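Local structure of uncharacterized ParM protein (Staphylococcus aureus, 3JS6) at residues E110-I116 / K150-G156; F181-S187 / D199-M204; S29-R33 / D69-T73; G192-I198 / F212-T218; E23-I27 / D321-S325. The protein forms dynamic actin-like filaments and probably uses them to segregate copies of plasmid pSK41 between dividing cells. All coordinates share one frame; numbering follows the deposited sequence.

Contact 1. Residues E110-I116 / K150-G156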
# COMPACT_ATOMS: atom_id res chain seq x y z
N GLU A 110 24.46 12.93 -1.16
CA GLU A 110 24.92 11.84 -0.31
C GLU A 110 24.14 11.71 0.99
O GLU A 110 23.76 10.60 1.40
CB GLU A 110 26.38 12.04 0.06
CG GLU A 110 27.38 11.50 -0.91
CD GLU A 110 28.45 10.70 -0.21
OE1 GLU A 110 28.13 9.61 0.31
OE2 GLU A 110 29.61 11.17 -0.17
N VAL A 111 23.94 12.83 1.67
CA VAL A 111 23.22 12.81 2.93
C VAL A 111 21.76 13.12 2.68
O VAL A 111 21.41 14.21 2.23
CB VAL A 111 23.80 13.82 3.92
CG1 VAL A 111 22.99 13.80 5.23
CG2 VAL A 111 25.26 13.47 4.21
N VAL A 112 20.90 12.16 2.99
CA VAL A 112 19.46 12.26 2.75
C VAL A 112 18.68 12.40 4.03
O VAL A 112 18.51 11.40 4.75
CB VAL A 112 18.95 10.98 2.00
CG1 VAL A 112 17.48 11.14 1.62
CG2 VAL A 112 19.78 10.76 0.75
N ASN A 113 18.21 13.60 4.34
CA ASN A 113 17.43 13.81 5.55
C ASN A 113 15.96 13.68 5.16
O ASN A 113 15.51 14.27 4.17
CB ASN A 113 17.70 15.20 6.13
CG ASN A 113 19.17 15.41 6.44
OD1 ASN A 113 19.80 16.33 5.92
ND2 ASN A 113 19.73 14.56 7.29
N VAL A 114 15.20 12.94 5.94
CA VAL A 114 13.80 12.75 5.62
C VAL A 114 12.91 12.63 6.82
O VAL A 114 13.37 12.51 7.97
CB VAL A 114 13.59 11.42 4.85
CG1 VAL A 114 14.53 11.34 3.65
CG2 VAL A 114 13.87 10.22 5.81
N VAL A 115 11.62 12.69 6.53
CA VAL A 115 10.58 12.40 7.50
C VAL A 115 9.88 11.23 6.76
O VAL A 115 9.86 11.20 5.53
CB VAL A 115 9.60 13.53 7.68
CG1 VAL A 115 10.26 14.66 8.49
CG2 VAL A 115 9.12 14.02 6.32
N ILE A 116 9.35 10.27 7.52
CA ILE A 116 8.67 9.12 6.93
C ILE A 116 7.20 9.08 7.35
O ILE A 116 6.87 9.12 8.54
CB ILE A 116 9.33 7.78 7.38
CG1 ILE A 116 10.79 7.74 6.91
CG2 ILE A 116 8.53 6.59 6.86
CD1 ILE A 116 11.54 6.47 7.40
N LYS A 150 24.32 6.06 0.51
CA LYS A 150 23.43 7.14 0.93
C LYS A 150 23.39 7.07 2.43
O LYS A 150 23.23 5.98 3.00
CB LYS A 150 22.00 6.95 0.41
CG LYS A 150 21.83 7.14 -1.09
CD LYS A 150 22.24 8.53 -1.54
CE LYS A 150 22.06 8.67 -3.04
NZ LYS A 150 22.50 10.00 -3.55
N THR A 151 23.56 8.22 3.07
CA THR A 151 23.49 8.33 4.52
C THR A 151 22.07 8.83 4.75
O THR A 151 21.72 9.90 4.27
CB THR A 151 24.46 9.40 5.06
OG1 THR A 151 25.81 8.97 4.84
CG2 THR A 151 24.23 9.63 6.54
N ILE A 152 21.27 8.06 5.48
CA ILE A 152 19.88 8.45 5.69
C ILE A 152 19.56 8.79 7.13
O ILE A 152 19.65 7.93 8.02
CB ILE A 152 18.93 7.32 5.24
CG1 ILE A 152 19.11 7.09 3.73
CG2 ILE A 152 17.48 7.67 5.58
CD1 ILE A 152 19.26 5.65 3.34
N ASN A 153 19.16 10.02 7.37
CA ASN A 153 18.76 10.47 8.70
C ASN A 153 17.25 10.68 8.75
O ASN A 153 16.69 11.31 7.86
CB ASN A 153 19.53 11.74 9.09
CG ASN A 153 21.03 11.54 9.11
OD1 ASN A 153 21.77 12.22 8.40
ND2 ASN A 153 21.49 10.60 9.93
N VAL A 154 16.59 10.16 9.77
CA VAL A 154 15.15 10.32 9.87
C VAL A 154 14.87 11.39 10.93
O VAL A 154 15.21 11.22 12.11
CB VAL A 154 14.47 9.00 10.25
CG1 VAL A 154 12.98 9.22 10.42
CG2 VAL A 154 14.70 7.96 9.12
N LYS A 155 14.23 12.46 10.51
CA LYS A 155 13.93 13.59 11.38
C LYS A 155 12.57 13.51 12.03
O LYS A 155 12.25 14.29 12.93
CB LYS A 155 14.01 14.89 10.58
CG LYS A 155 15.35 15.08 9.91
CD LYS A 155 16.48 14.96 10.91
CE LYS A 155 17.82 15.19 10.24
NZ LYS A 155 18.95 15.14 11.23
N GLY A 156 11.75 12.57 11.55
CA GLY A 156 10.42 12.41 12.11
C GLY A 156 9.67 11.27 11.43
O GLY A 156 9.99 10.90 10.28
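Val112, Val114 and Thr151 carry much of this join between two parallel strands, 111-116 and 150-156, in the sheet of the N-terminal actin-like domain. Val112 uses both its backbone polar atoms on the neighbour: its N donates to Thr151 O (2.7 Å), and its O takes Asn153 N (3.0 Å). Two residues on, Val114 repeats the pattern, N to Asn153 O at 2.9 Å and O from Lys155 N at 2.7 Å. Thr151 N extends the series backward to Glu110 O, while its CB lies against that same carbonyl. The short strand axes are splayed by 36°, a strong local twist.

On one face the contacts are hydrocarbon. Val112 CG2 meets Lys150 CD at 4.0 Å, where the lysine passes on to give its NZ to the carbonyls of Val107 and Glu109. With CG1 of Val114 opposite the carbonyl carbon (chi1 -53°), CG2 falls between the backbone N and that carbon, and from there it reaches Val154 CG2 at 4.1 Å. Ile116 CD1 touches the same Val154 methyl, and helix 90-104 packs onto Ile116 and Ile152.

The face of Asn113 and Asn153 is more mixed. Their amides lie side by side, the planes only 19° apart, with Asn113 ND2 3.3 Å from Asn153 OD1 and Val111 CG1 beside that oxygen; Asn153 ND2 is bonded to Ser140. The chemistry thus gives a two-sided pair of strands, mostly hydrocarbon beneath the helix, mixed polar and apolar on the reverse, with a continuous run of backbone bonds, although Gly156 N is buried without a partner.

Contact 2. Residues F181-S187 / D199-M204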
# COMPACT_ATOMS: atom_id res chain seq x y z
N PHE A 181 -15.15 17.15 5.36
CA PHE A 181 -14.58 15.96 5.98
C PHE A 181 -14.53 16.02 7.50
O PHE A 181 -14.67 15.00 8.17
CB PHE A 181 -13.17 15.71 5.42
CG PHE A 181 -12.53 14.44 5.90
CD1 PHE A 181 -13.10 13.21 5.62
CD2 PHE A 181 -11.36 14.48 6.66
CE1 PHE A 181 -12.51 12.02 6.08
CE2 PHE A 181 -10.76 13.31 7.12
CZ PHE A 181 -11.34 12.07 6.83
N THR A 182 -14.34 17.22 8.05
CA THR A 182 -14.25 17.37 9.50
C THR A 182 -15.53 16.96 10.23
O THR A 182 -15.47 16.53 11.39
CB THR A 182 -13.91 18.83 9.90
OG1 THR A 182 -14.98 19.71 9.53
CG2 THR A 182 -12.64 19.29 9.20
N GLU A 183 -16.68 17.10 9.60
CA GLU A 183 -17.92 16.71 10.25
C GLU A 183 -18.79 15.86 9.33
O GLU A 183 -20.01 15.97 9.35
CB GLU A 183 -18.70 17.94 10.72
CG GLU A 183 -18.28 19.24 10.04
CD GLU A 183 -19.08 20.43 10.51
OE1 GLU A 183 -18.81 20.93 11.62
OE2 GLU A 183 -19.99 20.87 9.77
N GLY A 184 -18.18 15.00 8.53
CA GLY A 184 -18.96 14.17 7.64
C GLY A 184 -18.79 12.70 7.93
O GLY A 184 -18.02 12.32 8.81
N LYS A 185 -19.53 11.88 7.19
CA LYS A 185 -19.47 10.43 7.34
C LYS A 185 -18.96 9.89 6.01
O LYS A 185 -19.52 10.18 4.94
CB LYS A 185 -20.85 9.88 7.65
CG LYS A 185 -20.88 8.41 7.97
CD LYS A 185 -22.20 8.05 8.64
CE LYS A 185 -22.36 6.56 8.81
NZ LYS A 185 -23.54 6.25 9.66
N TYR A 186 -17.88 9.12 6.07
CA TYR A 186 -17.27 8.59 4.86
C TYR A 186 -16.92 7.15 5.05
O TYR A 186 -16.58 6.75 6.16
CB TYR A 186 -15.97 9.33 4.53
CG TYR A 186 -16.16 10.78 4.20
CD1 TYR A 186 -16.50 11.69 5.18
CD2 TYR A 186 -16.06 11.23 2.88
CE1 TYR A 186 -16.73 13.03 4.87
CE2 TYR A 186 -16.29 12.56 2.55
CZ TYR A 186 -16.63 13.45 3.56
OH TYR A 186 -16.86 14.77 3.26
N SER A 187 -16.95 6.39 3.97
CA SER A 187 -16.58 5.00 4.08
C SER A 187 -15.57 4.69 3.00
O SER A 187 -15.59 5.28 1.92
CB SER A 187 -17.80 4.08 3.94
OG SER A 187 -18.67 4.23 5.05
N ASP A 199 -14.38 0.52 5.95
CA ASP A 199 -13.97 1.27 7.12
C ASP A 199 -14.74 2.57 7.07
O ASP A 199 -14.67 3.32 6.09
CB ASP A 199 -12.46 1.57 7.09
CG ASP A 199 -11.64 0.37 7.51
OD1 ASP A 199 -11.63 0.04 8.70
OD2 ASP A 199 -11.02 -0.26 6.64
N THR A 200 -15.48 2.83 8.14
CA THR A 200 -16.32 4.02 8.21
C THR A 200 -15.78 5.06 9.19
O THR A 200 -15.31 4.73 10.28
CB THR A 200 -17.75 3.61 8.57
OG1 THR A 200 -18.28 2.85 7.47
CG2 THR A 200 -18.63 4.80 8.82
N TYR A 201 -15.83 6.31 8.76
CA TYR A 201 -15.33 7.43 9.54
C TYR A 201 -16.41 8.47 9.73
O TYR A 201 -17.17 8.76 8.81
CB TYR A 201 -14.13 8.07 8.81
CG TYR A 201 -12.84 7.28 8.92
CD1 TYR A 201 -12.67 6.06 8.26
CD2 TYR A 201 -11.81 7.74 9.73
CE1 TYR A 201 -11.49 5.31 8.43
CE2 TYR A 201 -10.64 7.02 9.90
CZ TYR A 201 -10.49 5.80 9.26
OH TYR A 201 -9.33 5.08 9.49
N GLN A 202 -16.47 9.04 10.92
CA GLN A 202 -17.44 10.08 11.23
C GLN A 202 -16.67 11.17 11.96
O GLN A 202 -16.00 10.91 12.98
CB GLN A 202 -18.57 9.54 12.11
CG GLN A 202 -19.53 10.62 12.62
CD GLN A 202 -20.64 10.95 11.63
OE1 GLN A 202 -21.49 10.11 11.34
NE2 GLN A 202 -20.63 12.18 11.12
N ASN A 203 -16.74 12.39 11.44
CA ASN A 203 -16.03 13.51 12.05
C ASN A 203 -14.58 13.11 12.28
O ASN A 203 -14.05 13.24 13.39
CB ASN A 203 -16.66 13.93 13.38
CG ASN A 203 -18.16 14.20 13.25
OD1 ASN A 203 -18.64 14.57 12.18
ND2 ASN A 203 -18.89 14.03 14.35
N MSE A 204 -13.98 12.57 11.22
CA MSE A 204 -12.58 12.17 11.21
C MSE A 204 -12.17 11.04 12.10
O MSE A 204 -10.97 10.78 12.24
CB MSE A 204 -11.69 13.37 11.52
CG MSE A 204 -11.79 14.47 10.49
SE MSE A 204 -10.52 15.88 10.79
CE MSE A 204 -11.39 16.66 12.40
O HOH W 1 -15.15 12.34 8.84
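Tyr186 and Tyr201 form a hydrogen-bonded antiparallel pair at the open end of the beta hairpin made by strands 185-191 and 196-202, part of the five-stranded sheet of the second actin-like domain. Backbone bonds come first: Tyr186 N gives to Tyr201 O at 2.9 Å, and Tyr201 N returns to Tyr186 O at 2.7 Å. Beyond the strand, Asn203 N closes onto Gly184 O (2.9 Å). That carbonyl has a second donor, a water that also donates to Phe181 O and accepts from Met204 N at 2.7 Å. One molecule therefore ties Phe181 and Gly184 to the turn after strand 196-202.

Hydroxyls pair on the face shared with Lys185 and Gln202. Ser187 OG donates to Thr200 OG1 at 2.8 Å, and Thr200 OG1 is bonded in turn to Glu210 O on the next strand. Lys185 runs extended past the amide of Gln202 and the methyl of Thr200 to reach Glu210.

The apolar part belongs to Phe181 and the selenomethionine Met204. With CG trans to its backbone N (chi1 -175°), Phe181 presents CE2 to Met204 CG at 3.7 Å. The SE atom of Met204 sits 5.3 Å from the Phe181 ring centroid, an oblique Met-aromatic contact. Phe181 CD1 meanwhile lies over a face of the Tyr186 ring, and Leu167 of helix 162-169 packs on both tyrosines. At the turn, Gln202 NE2 gives a 3.3 Å bond to Asn203 OD1, coming from above the acceptor's carbonyl plane, 60° out of it.

Contact 3. Residues S29-R33 / D69-T73; sequences SRIGR and DLDKT
Arg30 reaches out from strand 30-33 and grips Asp71 in a salt bridge. Its stronger arm is NH2 to Asp71 OD1, 3.0 Å and almost straight at 171°, with the oxygen lying in the guanidinium plane and met on its syn side but well out of the carboxylate plane. The second arm, Arg30 NE to Asp71 OD2 at 3.3 Å, is bent and weak. The two flat groups are turned 66° against each other, and the pair falls short of a flat, two-pronged bridge.

Beneath the charges sits Leu70. Its CD2 presses on Arg30 CB at 3.9 Å and on the carbonyl carbon of Ile31, Ile31 C, at 3.8 Å, while CD1 lies 4.0 Å from Gly32 N. Since Gly32 has no side chain, the leucine settles directly against the strand backbone.

A bend at chi3 (62°) folds the end of Arg30 over toward the short helical turn 70-73. Beyond this shell, Arg30 NH1 makes a salt bridge with Asp79, Leu65 of strand 64-66 touches Leu70, and Lys42 NZ hydrogen-bonds to Asp71 O.

Here the weakly bonded helical turn 70-73 is clipped to the strand by one leucine and one ion pair. With Asp71 on NH2 and weakly on NE, and Asp79 on NH1, the guanidinium is probably restricted in rotation, and its charge would probably help keep both aspartates ionised, although the partly exposed setting should soften such effects.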
# COMPACT_ATOMS: atom_id res chain seq x y z
N SER A 29 6.06 -7.69 -2.19
CA SER A 29 6.67 -7.77 -0.88
C SER A 29 7.46 -9.08 -0.75
O SER A 29 7.06 -9.99 -0.04
CB SER A 29 5.56 -7.68 0.18
OG SER A 29 6.08 -7.84 1.49
N ARG A 30 8.58 -9.15 -1.48
CA ARG A 30 9.46 -10.32 -1.53
C ARG A 30 10.87 -9.79 -1.47
O ARG A 30 11.14 -8.70 -1.94
CB ARG A 30 9.32 -11.08 -2.87
CG ARG A 30 8.01 -11.82 -3.08
CD ARG A 30 7.89 -12.33 -4.52
NE ARG A 30 8.93 -13.30 -4.89
CZ ARG A 30 9.04 -14.52 -4.36
NH1 ARG A 30 8.19 -14.91 -3.42
NH2 ARG A 30 9.98 -15.35 -4.79
N ILE A 31 11.78 -10.56 -0.91
CA ILE A 31 13.16 -10.12 -0.83
C ILE A 31 14.08 -11.32 -1.08
O ILE A 31 13.71 -12.46 -0.83
CB ILE A 31 13.43 -9.49 0.55
CG1 ILE A 31 14.74 -8.71 0.53
CG2 ILE A 31 13.45 -10.56 1.64
CD1 ILE A 31 14.88 -7.78 1.72
N GLY A 32 15.27 -11.04 -1.59
CA GLY A 32 16.24 -12.10 -1.85
C GLY A 32 17.62 -11.72 -1.33
O GLY A 32 17.80 -10.71 -0.62
N ARG A 33 18.61 -12.51 -1.72
CA ARG A 33 19.97 -12.25 -1.28
C ARG A 33 20.87 -12.80 -2.34
O ARG A 33 20.61 -13.89 -2.88
CB ARG A 33 20.24 -12.97 0.05
CG ARG A 33 21.71 -12.99 0.40
CD ARG A 33 21.94 -13.44 1.83
NE ARG A 33 23.36 -13.75 2.05
CZ ARG A 33 23.90 -13.95 3.24
NH1 ARG A 33 23.15 -13.86 4.33
NH2 ARG A 33 25.19 -14.24 3.33
N ASP A 69 11.99 -7.37 -10.73
CA ASP A 69 12.60 -8.49 -11.45
C ASP A 69 13.41 -9.42 -10.56
O ASP A 69 14.27 -10.16 -11.05
CB ASP A 69 13.50 -7.99 -12.58
CG ASP A 69 12.72 -7.42 -13.74
OD1 ASP A 69 11.59 -7.88 -13.95
OD2 ASP A 69 13.25 -6.54 -14.45
N LEU A 70 13.11 -9.38 -9.27
CA LEU A 70 13.81 -10.21 -8.30
C LEU A 70 14.06 -11.65 -8.75
O LEU A 70 15.21 -12.12 -8.75
CB LEU A 70 13.03 -10.26 -6.98
CG LEU A 70 13.67 -11.16 -5.90
CD1 LEU A 70 15.09 -10.63 -5.57
CD2 LEU A 70 12.81 -11.18 -4.64
N ASP A 71 12.99 -12.34 -9.12
CA ASP A 71 13.07 -13.75 -9.49
C ASP A 71 13.78 -14.02 -10.81
O ASP A 71 14.07 -15.18 -11.14
CB ASP A 71 11.66 -14.37 -9.45
CG ASP A 71 10.99 -14.20 -8.08
OD1 ASP A 71 11.68 -14.25 -7.03
OD2 ASP A 71 9.76 -14.01 -8.05
N LYS A 72 14.06 -12.96 -11.56
CA LYS A 72 14.79 -13.09 -12.82
C LYS A 72 16.29 -13.03 -12.55
O LYS A 72 17.12 -13.35 -13.42
CB LYS A 72 14.40 -11.98 -13.80
CG LYS A 72 12.98 -12.14 -14.32
CD LYS A 72 12.59 -11.12 -15.39
CE LYS A 72 11.11 -11.31 -15.73
NZ LYS A 72 10.64 -10.39 -16.81
N THR A 73 16.67 -12.66 -11.33
CA THR A 73 18.10 -12.58 -11.03
C THR A 73 18.58 -13.52 -9.94
O THR A 73 19.78 -13.71 -9.75
CB THR A 73 18.52 -11.11 -10.68
OG1 THR A 73 19.92 -10.95 -10.91
CG2 THR A 73 18.24 -10.79 -9.22

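Contact 4. Residues G192-I198 / F212-T218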
# COMPACT_ATOMS: atom_id res chain seq x y z
N GLY A 192 -10.11 -6.00 -2.07
CA GLY A 192 -8.80 -6.62 -2.08
C GLY A 192 -8.82 -7.97 -2.79
O GLY A 192 -9.87 -8.40 -3.25
N SER A 193 -7.67 -8.61 -2.88
CA SER A 193 -7.59 -9.91 -3.53
C SER A 193 -8.34 -11.01 -2.76
O SER A 193 -9.02 -11.84 -3.37
CB SER A 193 -6.13 -10.31 -3.68
OG SER A 193 -5.47 -10.21 -2.43
N GLY A 194 -8.23 -11.01 -1.44
CA GLY A 194 -8.89 -12.03 -0.65
C GLY A 194 -10.03 -11.57 0.23
O GLY A 194 -10.80 -12.38 0.74
N THR A 195 -10.16 -10.26 0.43
CA THR A 195 -11.22 -9.73 1.27
C THR A 195 -11.70 -8.40 0.71
O THR A 195 -11.03 -7.79 -0.12
CB THR A 195 -10.73 -9.49 2.72
OG1 THR A 195 -9.73 -8.46 2.73
CG2 THR A 195 -10.12 -10.77 3.29
N THR A 196 -12.87 -7.97 1.18
CA THR A 196 -13.46 -6.69 0.79
C THR A 196 -13.68 -5.98 2.12
O THR A 196 -14.50 -6.40 2.93
CB THR A 196 -14.79 -6.87 0.05
OG1 THR A 196 -14.54 -7.58 -1.17
CG2 THR A 196 -15.42 -5.52 -0.26
N ILE A 197 -12.93 -4.91 2.34
CA ILE A 197 -12.97 -4.18 3.60
C ILE A 197 -13.71 -2.85 3.58
O ILE A 197 -13.50 -2.03 2.70
CB ILE A 197 -11.51 -3.87 4.06
CG1 ILE A 197 -10.60 -5.07 3.80
CG2 ILE A 197 -11.49 -3.47 5.52
CD1 ILE A 197 -10.98 -6.29 4.56
N ILE A 198 -14.56 -2.63 4.58
CA ILE A 198 -15.27 -1.36 4.70
C ILE A 198 -14.87 -0.72 6.02
O ILE A 198 -14.97 -1.36 7.08
CB ILE A 198 -16.80 -1.52 4.69
CG1 ILE A 198 -17.29 -1.91 3.29
CG2 ILE A 198 -17.46 -0.20 5.11
CD1 ILE A 198 -16.78 -3.25 2.75
N PHE A 212 -16.58 -3.23 8.62
CA PHE A 212 -16.65 -4.68 8.55
C PHE A 212 -15.81 -5.24 7.43
O PHE A 212 -15.26 -4.49 6.61
CB PHE A 212 -18.11 -5.15 8.38
CG PHE A 212 -18.80 -4.60 7.17
CD1 PHE A 212 -19.34 -3.31 7.19
CD2 PHE A 212 -18.91 -5.35 6.00
CE1 PHE A 212 -19.99 -2.78 6.07
CE2 PHE A 212 -19.55 -4.84 4.88
CZ PHE A 212 -20.10 -3.54 4.91
N VAL A 213 -15.71 -6.57 7.40
CA VAL A 213 -14.94 -7.26 6.37
C VAL A 213 -15.72 -8.44 5.79
O VAL A 213 -16.35 -9.19 6.51
CB VAL A 213 -13.63 -7.80 6.93
CG1 VAL A 213 -12.84 -8.49 5.82
CG2 VAL A 213 -12.81 -6.66 7.54
N ILE A 214 -15.68 -8.57 4.46
CA ILE A 214 -16.33 -9.66 3.76
C ILE A 214 -15.14 -10.53 3.37
O ILE A 214 -14.16 -10.03 2.82
CB ILE A 214 -17.07 -9.17 2.48
CG1 ILE A 214 -18.11 -8.12 2.84
CG2 ILE A 214 -17.73 -10.34 1.76
CD1 ILE A 214 -19.01 -8.50 3.98
N ASN A 215 -15.20 -11.82 3.68
CA ASN A 215 -14.08 -12.71 3.38
C ASN A 215 -14.10 -13.26 1.97
O ASN A 215 -13.92 -14.46 1.76
CB ASN A 215 -14.02 -13.85 4.40
CG ASN A 215 -12.66 -14.52 4.44
OD1 ASN A 215 -11.63 -13.85 4.44
ND2 ASN A 215 -12.66 -15.86 4.48
N LYS A 216 -14.32 -12.37 1.01
CA LYS A 216 -14.35 -12.72 -0.41
C LYS A 216 -13.65 -11.58 -1.14
O LYS A 216 -13.90 -10.41 -0.83
CB LYS A 216 -15.80 -12.85 -0.89
CG LYS A 216 -16.60 -13.94 -0.17
CD LYS A 216 -18.09 -13.60 -0.06
CE LYS A 216 -18.75 -13.49 -1.43
NZ LYS A 216 -20.22 -13.25 -1.31
N GLY A 217 -12.78 -11.90 -2.09
CA GLY A 217 -12.07 -10.87 -2.81
C GLY A 217 -12.09 -11.08 -4.31
O GLY A 217 -12.92 -11.83 -4.83
N THR A 218 -11.17 -10.42 -5.01
CA THR A 218 -11.10 -10.54 -6.46
C THR A 218 -10.76 -11.97 -6.91
O THR A 218 -11.24 -12.42 -7.95
CB THR A 218 -10.09 -9.55 -7.05
OG1 THR A 218 -8.78 -9.81 -6.52
CG2 THR A 218 -10.50 -8.11 -6.70
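Ile198 and Phe212 lie side by side in the beta hairpin of strands 196-202 and 205-214, the latter an outermost strand of the five-stranded sheet. Ile198 CB stands over one face of the Phe212 ring, 3.9 Å from its centroid and 19° off the normal, a CH-pi contact. Phe212 can reach it because its CG sits between the backbone N and carbonyl carbon (chi1 58°), leaning the ring against the Ile198 side chain; Ile198 CG1 then touches Phe212 CZ at 3.6 Å. Ile214 CD1 meets the edge of the same ring, and helix 263-284 packs against all three residues.

Reciprocal backbone bonds frame this layer: Thr196 with Ile214, and Ile198 with Phe212. On the opposite face Ile197 and Val213 run alongside each other.

Ahead of the strand, the turn of 192-195 lies in a sequence that resembles the second phosphate-binding motif of actin-like ATPases, so it probably faces nucleotide when that is bound. Gly217, the N-cap of helix 218-228, packs its CA onto the carbonyls of Gly192 and Ser193. Thr196 OG1, at the start of the strand, donates to Lys216 O (2.9 Å), and the turn itself is tied across by Thr218 N to Gly192 O at 3.0 Å.

Contact 5. Residues E23-I27 / D321-S325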
# COMPACT_ATOMS: atom_id res chain seq x y z
N GLU A 23 8.89 10.70 -7.73
CA GLU A 23 9.32 9.33 -7.98
C GLU A 23 8.48 8.33 -7.19
O GLU A 23 8.14 8.57 -6.03
CB GLU A 23 10.79 9.19 -7.58
CG GLU A 23 11.83 9.24 -8.70
CD GLU A 23 11.50 10.17 -9.86
OE1 GLU A 23 11.56 11.41 -9.71
OE2 GLU A 23 11.18 9.63 -10.95
N LYS A 24 8.13 7.20 -7.80
CA LYS A 24 7.36 6.22 -7.04
C LYS A 24 7.65 4.81 -7.49
O LYS A 24 8.24 4.63 -8.54
CB LYS A 24 5.86 6.54 -7.12
CG LYS A 24 5.28 6.62 -8.51
CD LYS A 24 3.82 7.09 -8.44
CE LYS A 24 3.12 6.99 -9.79
NZ LYS A 24 1.65 7.26 -9.68
N PHE A 25 7.30 3.82 -6.67
CA PHE A 25 7.51 2.42 -7.03
C PHE A 25 6.46 1.53 -6.40
O PHE A 25 5.86 1.90 -5.39
CB PHE A 25 8.93 1.94 -6.63
CG PHE A 25 9.12 1.71 -5.14
CD1 PHE A 25 8.58 0.58 -4.51
CD2 PHE A 25 9.83 2.64 -4.37
CE1 PHE A 25 8.74 0.37 -3.14
CE2 PHE A 25 10.00 2.44 -3.00
CZ PHE A 25 9.45 1.30 -2.38
N VAL A 26 6.22 0.37 -7.01
CA VAL A 26 5.30 -0.62 -6.48
C VAL A 26 5.98 -1.95 -6.86
O VAL A 26 6.23 -2.23 -8.01
CB VAL A 26 3.85 -0.48 -7.04
CG1 VAL A 26 3.86 -0.44 -8.57
CG2 VAL A 26 2.98 -1.63 -6.48
N ILE A 27 6.35 -2.72 -5.83
CA ILE A 27 7.12 -3.96 -5.97
C ILE A 27 6.55 -4.99 -5.02
O ILE A 27 6.12 -4.64 -3.91
CB ILE A 27 8.60 -3.66 -5.57
CG1 ILE A 27 9.18 -2.60 -6.52
CG2 ILE A 27 9.46 -4.95 -5.56
CD1 ILE A 27 10.47 -1.94 -6.05
N ASP A 321 -5.04 5.58 -10.24
CA ASP A 321 -3.95 4.80 -9.65
C ASP A 321 -4.24 4.49 -8.19
O ASP A 321 -3.48 4.90 -7.31
CB ASP A 321 -2.62 5.54 -9.75
CG ASP A 321 -1.83 5.16 -10.99
OD1 ASP A 321 -2.29 5.49 -12.11
OD2 ASP A 321 -0.76 4.52 -10.85
N SER A 322 -5.34 3.78 -7.95
CA SER A 322 -5.75 3.40 -6.60
C SER A 322 -4.61 2.74 -5.81
O SER A 322 -4.60 2.81 -4.58
CB SER A 322 -6.95 2.45 -6.66
OG SER A 322 -8.10 3.07 -7.20
N GLN A 323 -3.67 2.10 -6.49
CA GLN A 323 -2.57 1.46 -5.78
C GLN A 323 -1.75 2.47 -4.99
O GLN A 323 -1.22 2.15 -3.92
CB GLN A 323 -1.67 0.70 -6.77
CG GLN A 323 -1.14 1.58 -7.89
CD GLN A 323 -0.54 0.80 -9.06
OE1 GLN A 323 -0.25 1.38 -10.12
NE2 GLN A 323 -0.34 -0.50 -8.87
N PHE A 324 -1.65 3.70 -5.49
CA PHE A 324 -0.89 4.73 -4.79
C PHE A 324 -1.69 5.68 -3.86
O PHE A 324 -1.12 6.62 -3.27
CB PHE A 324 -0.08 5.52 -5.82
CG PHE A 324 1.02 4.71 -6.47
CD1 PHE A 324 0.87 4.21 -7.77
CD2 PHE A 324 2.17 4.40 -5.77
CE1 PHE A 324 1.88 3.42 -8.36
CE2 PHE A 324 3.19 3.61 -6.34
CZ PHE A 324 3.04 3.12 -7.65
N SER A 325 -2.99 5.44 -3.73
CA SER A 325 -3.84 6.29 -2.89
C SER A 325 -3.34 6.45 -1.46
O SER A 325 -3.28 7.57 -0.95
CB SER A 325 -5.28 5.75 -2.83
OG SER A 325 -6.07 6.28 -3.88
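With its CG set between the backbone N and carbonyl carbon (chi1 57°) and the rest of the chain extended, Lys24 stretches across the ring of Phe324, whose own chi1 of -68° turns the ring toward strand 23-27. The methylenes do most of the touching: Lys24 CD lies 3.9 Å from the Phe324 centroid, directly above it, and CE follows over the same face. Beyond them the ammonium overshoots the middle, its NZ 4.3 Å from the centroid and 34° off the normal, an off-centre cation-pi contact. From there Lys24 NZ looks to Asp321 OD2 at 3.8 Å, a long salt bridge.

The strand backbone meets the ring at its edge, where Phe25 O approaches Phe324 CE2 at 3.3 Å, near the ring plane. Val26 adds plain packing, its CB touching Phe324 CZ at 3.7 Å, the two side chains crossing at about a right angle. Lys17 of the adjoining strand also touches the phenylalanine.

The turn holding the ring is closed by Phe324 N to Asp321 O (2.8 Å), and the Asp321 carbonyl also takes a bond from Arg328 of the following helix. Covered on one face by an alkyl chain and met at its edge by a strand carbonyl, Phe324 is buried although the contact lies near the surface. The arrangement is consistent with the two-domain actin fold, in which the chain, after finishing the second domain's sheet, comes back toward the first in the loop that leads into the C-terminal helix.

Contacts 1, 3 and 5 reach the large sheet of the N-terminal half, while contacts 2 and 4 occupy the five-stranded sheet of the second half. Contacts 3 and 5 use successive parts of strand 23-33; contacts 2 and 4 share strand 196-202, so one strand serves two hairpins. Along the chain, contact 3 closes before contact 1 begins, contacts 2 and 4 follow with interleaved segments, and contact 5 spans them all by pairing residues 23-27 with 321-325. Its centre lies about 8 Å from that of the chain, whereas contacts 1 and 4 lie on opposite sides of the chain's centre, their own centres about 36 Å apart. Contact 5 thus ties the two actin-like halves together.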